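Local coordinates for protein 3-hydroxyisobutyrate dehydrogenase (Thermus thermophilus, PDB 2CVZ) that probably catalyses the NADP-dependent oxidation of 3-hydroxyisobutyrate, a step of valine catabolism, at residues C[19-23]-C[24-28]; C[278-281]-C[282-285]. One frame throughout, in Å; residues are numbered along the deposited sequence.

Contact 1 comes first along the chain: residues 19-23 lie in the C-terminal part of helix 13-23 and residues 24-28 lead straight into strand 26-29, so the contact closes a short turn within the first beta-alpha-beta unit of the Rossmann-type nucleotide-binding domain. Contact 2 follows in series, more than 240 residues later, where residues 278-284 form the last turns of helix 276-284 and Gly285 leaves it, in the helical C-terminal half. The two neither nest nor cross. The centres of contacts 1 and 2 are about 44 Å apart, on opposite sides of the chain's centre; their nearest atoms are about 28 Å apart. Contact 1 joins a helix to the sheet, whereas contact 2 faces other subunits of the tetramer.

Contact 1: residues C[19-23]-C[24-28]; sequences HLARR and FPTLV
The turn from helix 13-23 into strand 26-29 belongs to the first beta-alpha-beta unit of the Rossmann-type domain, and Leu20 O is its polar hub. Phe24 N donates to Leu20 O at 2.8 Å, nearly straight at 174°, and the same oxygen also takes a bond from Arg23 N, so two donors grip one carbonyl. Within the turn, Thr26 OG1 donates to Phe24 O at 2.8 Å, approaching from above the carbonyl plane. Thr26 CB lies against Ala21 CA at 3.8 Å. A water accepts from Thr26 N at 3.0 Å and lies 2.9 Å from Ala21 O. Arg23 and Phe24 run side by side in the same direction. Arg23 CG, turned away from the backbone N (chi1 -172°), lies over one face of the Phe24 ring, 3.4 Å from its centroid, in a CH-pi contact; the chain then bends at chi2, and the guanidinium plane is turned only 22° from the ring. Leu20 CD2 meets Phe24 CE2 at 4.1 Å. Beyond the turn, Leu20 packs on Phe6 and Phe24 on Val4 of strand 4-7, and the Phe24 ring also meets that of Phe145. The backbone of strand 26-29 pairs with strand 4-7 through Leu27 and, through Thr26 and Val28, with Glu46 of strand 46-47, while Ala21 touches Phe43 of helix 34-43.

Contact 2: residues C[278-281]-C[282-285]; sequences RLLE and RWGG
Gly284 N donates to Leu280 O at 2.8 Å with an angle of 156°, one of four successive i to i+4 bonds in the last turns of helix 276-284. The final one, from Gly285 N to Glu281 O, is more bent at 132°; Gly285 then leaves the helix with positive phi, a conformation that favours glycine. Four residues apart, Leu279 and Trp283 carry the side-chain contact. The isobutyl group reaches over one face of the indole, with Leu279 CG 3.8 Å from the centroid of the six-membered ring in a CH-pi contact and CD1 and CD2 near Trp283 CZ2. Leu279 CG points away from the backbone N (chi1 -178°), which brings it to the ring. Leu280 CD2 adds a contact at 4.0 Å to Trp283 CE3. The Arg282 chain bends at chi2 and chi3, and Leu279 CD1 lies over one face of its guanidinium, 4.0 Å from Arg282 NH1. Replacing Trp283 with an alanine would probably strip the ring from Leu279 CG and leave Glu266 of the second subunit without its indole N-H donor. That glutamate also pairs with Arg282 NH1. Trp283 packs on Met262 of the second subunit and Pro249 of a third, while within its own chain this helix end meets helix 251-267, where Leu279 touches Glu266 and Arg282 NH2 forms a salt bridge with it.

Contact 1: residues C[19-23]-C[24-28]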
loop_
_atom_site.group_PDB
_atom_site.type_symbol
_atom_site.label_atom_id
_atom_site.label_comp_id
_atom_site.label_asym_id
_atom_site.label_seq_id
_atom_site.Cartn_x
_atom_site.Cartn_y
_atom_site.Cartn_z
ATOM N N HIS C 19 11.507 -40.374 -4.803
ATOM C CA HIS C 19 11.300 -40.995 -3.501
ATOM C C HIS C 19 10.292 -42.131 -3.614
ATOM O O HIS C 19 10.470 -43.191 -3.011
ATOM C CB HIS C 19 10.836 -39.952 -2.486
ATOM C CG HIS C 19 11.934 -39.045 -2.031
ATOM N ND1 HIS C 19 12.945 -39.470 -1.196
ATOM C CD2 HIS C 19 12.223 -37.762 -2.351
ATOM C CE1 HIS C 19 13.812 -38.487 -1.022
ATOM N NE2 HIS C 19 13.397 -37.439 -1.713
ATOM N N LEU C 20 9.244 -41.915 -4.401
ATOM C CA LEU C 20 8.229 -42.942 -4.599
ATOM C C LEU C 20 8.813 -44.152 -5.325
ATOM O O LEU C 20 8.536 -45.291 -4.967
ATOM C CB LEU C 20 7.063 -42.394 -5.427
ATOM C CG LEU C 20 6.160 -41.334 -4.794
ATOM C CD1 LEU C 20 5.187 -40.814 -5.839
ATOM C CD2 LEU C 20 5.407 -41.936 -3.616
ATOM N N ALA C 21 9.623 -43.889 -6.348
ATOM C CA ALA C 21 10.220 -44.951 -7.152
ATOM C C ALA C 21 11.126 -45.907 -6.381
ATOM O O ALA C 21 11.218 -47.086 -6.720
ATOM C CB ALA C 21 10.986 -44.343 -8.331
ATOM N N ARG C 22 11.801 -45.409 -5.354
ATOM C CA ARG C 22 12.688 -46.265 -4.577
ATOM C C ARG C 22 11.913 -47.016 -3.499
ATOM O O ARG C 22 12.423 -47.960 -2.895
ATOM C CB ARG C 22 13.801 -45.425 -3.936
ATOM C CG ARG C 22 14.670 -44.685 -4.956
ATOM C CD ARG C 22 15.946 -44.145 -4.324
ATOM N NE ARG C 22 15.695 -43.130 -3.303
ATOM C CZ ARG C 22 15.341 -41.875 -3.562
ATOM N NH1 ARG C 22 15.195 -41.471 -4.817
ATOM N NH2 ARG C 22 15.132 -41.023 -2.566
ATOM N N ARG C 23 10.669 -46.603 -3.287
ATOM C CA ARG C 23 9.811 -47.192 -2.263
ATOM C C ARG C 23 8.773 -48.187 -2.793
ATOM O O ARG C 23 8.585 -49.264 -2.219
ATOM C CB ARG C 23 9.101 -46.054 -1.519
ATOM C CG ARG C 23 8.302 -46.446 -0.288
ATOM C CD ARG C 23 9.191 -46.649 0.934
ATOM N NE ARG C 23 8.457 -46.393 2.171
ATOM C CZ ARG C 23 8.343 -45.195 2.741
ATOM N NH1 ARG C 23 8.921 -44.136 2.193
ATOM N NH2 ARG C 23 7.638 -45.055 3.855
ATOM N N PHE C 24 8.093 -47.816 -3.876
ATOM C CA PHE C 24 7.048 -48.652 -4.473
ATOM C C PHE C 24 7.231 -48.769 -5.982
ATOM O O PHE C 24 7.931 -47.960 -6.595
ATOM C CB PHE C 24 5.662 -48.024 -4.268
ATOM C CG PHE C 24 5.441 -47.426 -2.912
ATOM C CD1 PHE C 24 5.151 -48.230 -1.819
ATOM C CD2 PHE C 24 5.493 -46.047 -2.738
ATOM C CE1 PHE C 24 4.909 -47.668 -0.565
ATOM C CE2 PHE C 24 5.254 -45.476 -1.493
ATOM C CZ PHE C 24 4.961 -46.286 -0.405
ATOM N N PRO C 25 6.594 -49.778 -6.606
ATOM C CA PRO C 25 6.714 -49.925 -8.061
ATOM C C PRO C 25 6.057 -48.647 -8.581
ATOM O O PRO C 25 4.877 -48.406 -8.310
ATOM C CB PRO C 25 5.869 -51.163 -8.354
ATOM C CG PRO C 25 5.992 -51.966 -7.090
ATOM C CD PRO C 25 5.846 -50.906 -6.023
ATOM N N THR C 26 6.803 -47.830 -9.315
ATOM C CA THR C 26 6.265 -46.556 -9.775
ATOM C C THR C 26 6.311 -46.298 -11.272
ATOM O O THR C 26 7.344 -46.473 -11.916
ATOM C CB THR C 26 6.997 -45.389 -9.068
ATOM O OG1 THR C 26 6.899 -45.553 -7.649
ATOM C CG2 THR C 26 6.392 -44.049 -9.464
ATOM N N LEU C 27 5.175 -45.867 -11.813
ATOM C CA LEU C 27 5.070 -45.530 -13.225
ATOM C C LEU C 27 5.163 -44.009 -13.316
ATOM O O LEU C 27 4.576 -43.300 -12.498
ATOM C CB LEU C 27 3.723 -45.985 -13.792
ATOM C CG LEU C 27 3.324 -47.456 -13.654
ATOM C CD1 LEU C 27 2.025 -47.684 -14.416
ATOM C CD2 LEU C 27 4.427 -48.360 -14.198
ATOM N N VAL C 28 5.909 -43.502 -14.290
ATOM C CA VAL C 28 6.025 -42.059 -14.440
ATOM C C VAL C 28 5.790 -41.614 -15.875
ATOM O O VAL C 28 6.076 -42.343 -16.827
ATOM C CB VAL C 28 7.414 -41.532 -13.984
ATOM C CG1 VAL C 28 7.589 -41.743 -12.489
ATOM C CG2 VAL C 28 8.526 -42.238 -14.753
HETATM O O HOH W 1 9.765 -47.972 -9.022
#

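Contact 2: residues C[278-281]-C[282-285]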
loop_
_atom_site.group_PDB
_atom_site.type_symbol
_atom_site.label_atom_id
_atom_site.label_comp_id
_atom_site.label_asym_id
_atom_site.label_seq_id
_atom_site.Cartn_x
_atom_site.Cartn_y
_atom_site.Cartn_z
ATOM N N ARG C 278 15.828 -8.439 -7.075
ATOM C CA ARG C 278 16.677 -7.754 -8.048
ATOM C C ARG C 278 16.023 -6.433 -8.445
ATOM O O ARG C 278 16.709 -5.466 -8.778
ATOM C CB ARG C 278 16.875 -8.604 -9.306
ATOM C CG ARG C 278 17.912 -9.712 -9.202
ATOM C CD ARG C 278 18.060 -10.376 -10.567
ATOM N NE ARG C 278 19.029 -11.468 -10.599
ATOM C CZ ARG C 278 20.348 -11.310 -10.553
ATOM N NH1 ARG C 278 20.876 -10.098 -10.467
ATOM N NH2 ARG C 278 21.140 -12.370 -10.610
ATOM N N LEU C 279 14.694 -6.399 -8.421
ATOM C CA LEU C 279 13.962 -5.184 -8.772
ATOM C C LEU C 279 14.272 -4.086 -7.763
ATOM O O LEU C 279 14.424 -2.916 -8.124
ATOM C CB LEU C 279 12.455 -5.457 -8.807
ATOM C CG LEU C 279 11.560 -4.277 -9.199
ATOM C CD1 LEU C 279 12.029 -3.690 -10.526
ATOM C CD2 LEU C 279 10.114 -4.746 -9.298
ATOM N N LEU C 280 14.370 -4.467 -6.493
ATOM C CA LEU C 280 14.681 -3.514 -5.435
ATOM C C LEU C 280 16.124 -3.043 -5.580
ATOM O O LEU C 280 16.435 -1.878 -5.323
ATOM C CB LEU C 280 14.472 -4.158 -4.059
ATOM C CG LEU C 280 13.021 -4.510 -3.721
ATOM C CD1 LEU C 280 12.963 -5.302 -2.420
ATOM C CD2 LEU C 280 12.204 -3.224 -3.610
ATOM N N GLU C 281 17.006 -3.948 -5.992
ATOM C CA GLU C 281 18.412 -3.599 -6.179
ATOM C C GLU C 281 18.511 -2.655 -7.368
ATOM O O GLU C 281 19.324 -1.729 -7.377
ATOM C CB GLU C 281 19.247 -4.850 -6.442
ATOM C CG GLU C 281 19.183 -5.876 -5.325
ATOM C CD GLU C 281 20.101 -7.057 -5.574
ATOM O OE1 GLU C 281 20.083 -7.595 -6.702
ATOM O OE2 GLU C 281 20.833 -7.450 -4.640
ATOM N N ARG C 282 17.676 -2.908 -8.372
ATOM C CA ARG C 282 17.626 -2.079 -9.571
ATOM C C ARG C 282 17.308 -0.644 -9.166
ATOM O O ARG C 282 18.058 0.283 -9.474
ATOM C CB ARG C 282 16.542 -2.606 -10.521
ATOM C CG ARG C 282 15.935 -1.559 -11.449
ATOM C CD ARG C 282 16.266 -1.834 -12.900
ATOM N NE ARG C 282 15.672 -3.072 -13.402
ATOM C CZ ARG C 282 14.425 -3.188 -13.852
ATOM N NH1 ARG C 282 13.615 -2.139 -13.867
ATOM N NH2 ARG C 282 13.994 -4.356 -14.307
ATOM N N TRP C 283 16.194 -0.467 -8.466
ATOM C CA TRP C 283 15.777 0.858 -8.025
ATOM C C TRP C 283 16.771 1.483 -7.056
ATOM O O TRP C 283 17.075 2.670 -7.148
ATOM C CB TRP C 283 14.402 0.795 -7.353
ATOM C CG TRP C 283 13.287 0.373 -8.253
ATOM C CD1 TRP C 283 13.188 0.588 -9.599
ATOM C CD2 TRP C 283 12.071 -0.272 -7.860
ATOM N NE1 TRP C 283 11.984 0.117 -10.069
ATOM C CE2 TRP C 283 11.278 -0.415 -9.022
ATOM C CE3 TRP C 283 11.571 -0.741 -6.637
ATOM C CZ2 TRP C 283 10.013 -1.007 -8.997
ATOM C CZ3 TRP C 283 10.311 -1.330 -6.613
ATOM C CH2 TRP C 283 9.546 -1.457 -7.787
ATOM N N GLY C 284 17.276 0.678 -6.130
ATOM C CA GLY C 284 18.215 1.180 -5.146
ATOM C C GLY C 284 19.576 1.549 -5.699
ATOM O O GLY C 284 20.285 2.356 -5.105
ATOM N N GLY C 285 19.944 0.963 -6.834
ATOM C CA GLY C 285 21.236 1.255 -7.427
ATOM C C GLY C 285 22.364 0.639 -6.622
ATOM O O GLY C 285 23.481 1.154 -6.598
#